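Local structure of uncharacterized protein (Actinomyces odontolyticus, 4MJG) at residues V119-S124 against I128-R133. The protein is of unknown function; it belongs to the DUF4853 family and is probably made as a bacterial lipoprotein. Residues are numbered along the deposited sequence; the frame is centred on the assembly and turned at random.
With SO4 (sulfate ion), chain D.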
# COMPACT_ATOMS: atom_id res chain seq x y z
N VAL A 119 -5.19 1.01 3.32
CA VAL A 119 -4.61 1.05 1.99
C VAL A 119 -5.25 2.22 1.26
O VAL A 119 -6.47 2.33 1.24
CB VAL A 119 -4.87 -0.25 1.20
CG1 VAL A 119 -4.30 -0.15 -0.20
CG2 VAL A 119 -4.28 -1.44 1.95
N GLU A 120 -4.43 3.09 0.68
CA GLU A 120 -4.92 4.34 0.10
C GLU A 120 -4.62 4.48 -1.39
O GLU A 120 -3.47 4.36 -1.82
CB GLU A 120 -4.34 5.54 0.85
CG GLU A 120 -4.83 6.87 0.29
CD GLU A 120 -4.72 8.01 1.28
OE1 GLU A 120 -3.66 8.10 1.94
OE2 GLU A 120 -5.68 8.80 1.39
N PHE A 121 -5.66 4.74 -2.16
CA PHE A 121 -5.53 5.08 -3.57
C PHE A 121 -5.63 6.59 -3.68
O PHE A 121 -6.71 7.15 -3.47
CB PHE A 121 -6.65 4.43 -4.37
CG PHE A 121 -6.72 2.93 -4.22
CD1 PHE A 121 -7.39 2.36 -3.14
CD2 PHE A 121 -6.14 2.09 -5.16
CE1 PHE A 121 -7.46 0.98 -3.00
CE2 PHE A 121 -6.21 0.71 -5.03
CZ PHE A 121 -6.87 0.16 -3.94
N LYS A 122 -4.51 7.25 -3.97
CA LYS A 122 -4.50 8.71 -4.12
C LYS A 122 -4.67 9.15 -5.58
O LYS A 122 -3.75 9.03 -6.39
CB LYS A 122 -3.23 9.33 -3.53
CG LYS A 122 -3.46 10.07 -2.22
CD LYS A 122 -2.27 10.92 -1.81
CE LYS A 122 -2.67 11.97 -0.78
NZ LYS A 122 -3.33 11.39 0.42
N PHE A 123 -5.85 9.66 -5.90
CA PHE A 123 -6.10 10.22 -7.22
C PHE A 123 -5.40 11.57 -7.38
O PHE A 123 -5.33 12.36 -6.44
CB PHE A 123 -7.60 10.40 -7.48
CG PHE A 123 -7.90 11.33 -8.62
CD1 PHE A 123 -7.92 10.87 -9.93
CD2 PHE A 123 -8.16 12.68 -8.38
CE1 PHE A 123 -8.19 11.73 -10.98
CE2 PHE A 123 -8.43 13.54 -9.43
CZ PHE A 123 -8.45 13.07 -10.73
N SER A 124 -4.87 11.80 -8.57
CA SER A 124 -4.47 13.13 -9.02
C SER A 124 -4.56 13.14 -10.54
O SER A 124 -4.75 12.10 -11.16
CB SER A 124 -3.06 13.49 -8.54
OG SER A 124 -2.07 13.00 -9.42
N ILE A 128 -2.20 7.83 -10.28
CA ILE A 128 -2.86 7.24 -9.11
C ILE A 128 -1.85 6.48 -8.25
O ILE A 128 -1.30 5.47 -8.68
CB ILE A 128 -3.98 6.26 -9.51
CG1 ILE A 128 -5.10 7.01 -10.23
CG2 ILE A 128 -4.54 5.54 -8.28
CD1 ILE A 128 -5.95 6.11 -11.09
N ALA A 129 -1.62 6.98 -7.04
CA ALA A 129 -0.66 6.38 -6.13
C ALA A 129 -1.36 5.41 -5.19
O ALA A 129 -2.38 5.73 -4.60
CB ALA A 129 0.05 7.47 -5.35
N VAL A 130 -0.79 4.21 -5.05
CA VAL A 130 -1.33 3.19 -4.14
C VAL A 130 -0.32 2.98 -3.01
O VAL A 130 0.81 2.55 -3.26
CB VAL A 130 -1.59 1.87 -4.86
CG1 VAL A 130 -2.28 0.88 -3.93
CG2 VAL A 130 -2.44 2.10 -6.10
N ARG A 131 -0.74 3.30 -1.79
CA ARG A 131 0.13 3.28 -0.62
C ARG A 131 -0.57 2.47 0.49
O ARG A 131 -1.79 2.49 0.63
CB ARG A 131 0.45 4.71 -0.18
CG ARG A 131 1.17 4.84 1.16
CD ARG A 131 1.79 6.22 1.33
NE ARG A 131 2.34 6.43 2.67
CZ ARG A 131 1.62 6.67 3.77
NH1 ARG A 131 0.29 6.72 3.72
NH2 ARG A 131 2.24 6.85 4.94
N SER A 132 0.21 1.73 1.26
CA SER A 132 -0.34 0.97 2.39
C SER A 132 0.31 1.41 3.68
O SER A 132 1.46 1.86 3.68
CB SER A 132 -0.16 -0.53 2.17
OG SER A 132 1.14 -0.95 2.52
N ARG A 133 -0.43 1.31 4.77
CA ARG A 133 0.06 1.68 6.09
C ARG A 133 -0.69 0.86 7.12
O ARG A 133 -1.83 1.16 7.47
CB ARG A 133 -0.13 3.18 6.32
CG ARG A 133 0.32 3.66 7.69
CD ARG A 133 0.36 5.18 7.77
NE ARG A 133 0.84 5.66 9.07
CZ ARG A 133 0.07 5.88 10.14
NH1 ARG A 133 -1.24 5.65 10.10
NH2 ARG A 133 0.61 6.32 11.27
S SO4 D . 2.92 8.68 8.49
O1 SO4 D . 1.61 8.91 7.84
O2 SO4 D . 2.86 9.05 9.92
O3 SO4 D . 3.28 7.25 8.35
O4 SO4 D . 3.95 9.51 7.81
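E120 and R131 form a hydrogen-bonded antiparallel pair: E120 N reaches R131 O over 2.7 Å in an almost straight bond, and R131 N returns to E120 O. K122 and A129 repeat the pattern, K122 N meeting A129 O at 2.7 Å, while A129 N returns to K122 O. The axes run antiparallel (164°), 4.5 Å apart at closest approach, and the short turn between these consecutive strands makes them a beta hairpin, inner strands of the chain's large antiparallel sheet.

The face bearing V119, F121, I128, V130 and S132 is the packed one. With CG anti to its carbonyl carbon (chi1 -57°), the F121 ring lies alongside V130, meeting it obliquely, CD2 to V130 CG2 at 3.8 Å. Helix 77-86 packs on this face through V84 against F121 and L80 against I128; I29 of helix 26-31 touches V119 and S132.

The other face is looser, polar and partly exposed. Here E120 OE1 stays 4.5 Å from R131 NH1, too far for a salt bridge; E120 OE2 is hydrogen-bonded to Q110 and has a long, 3.6 Å salt bridge from K122 NZ. R133, its aliphatic chain stretched out, donates NE to sulfate O3 at 3.0 Å, bent to 137°; R131 NH2, 3.6 Å from that oxygen, is near but not hydrogen-bonded. An alanine at R133 would probably cost the sulfate its hydrogen bond here, with R131 NH2 only nearby.

The chemistry implies a hairpin fixed by backbone bonds and apolar packing, whose arginines offer positive charge to an anion, here a sulfate probably picked up from the crystallisation solution.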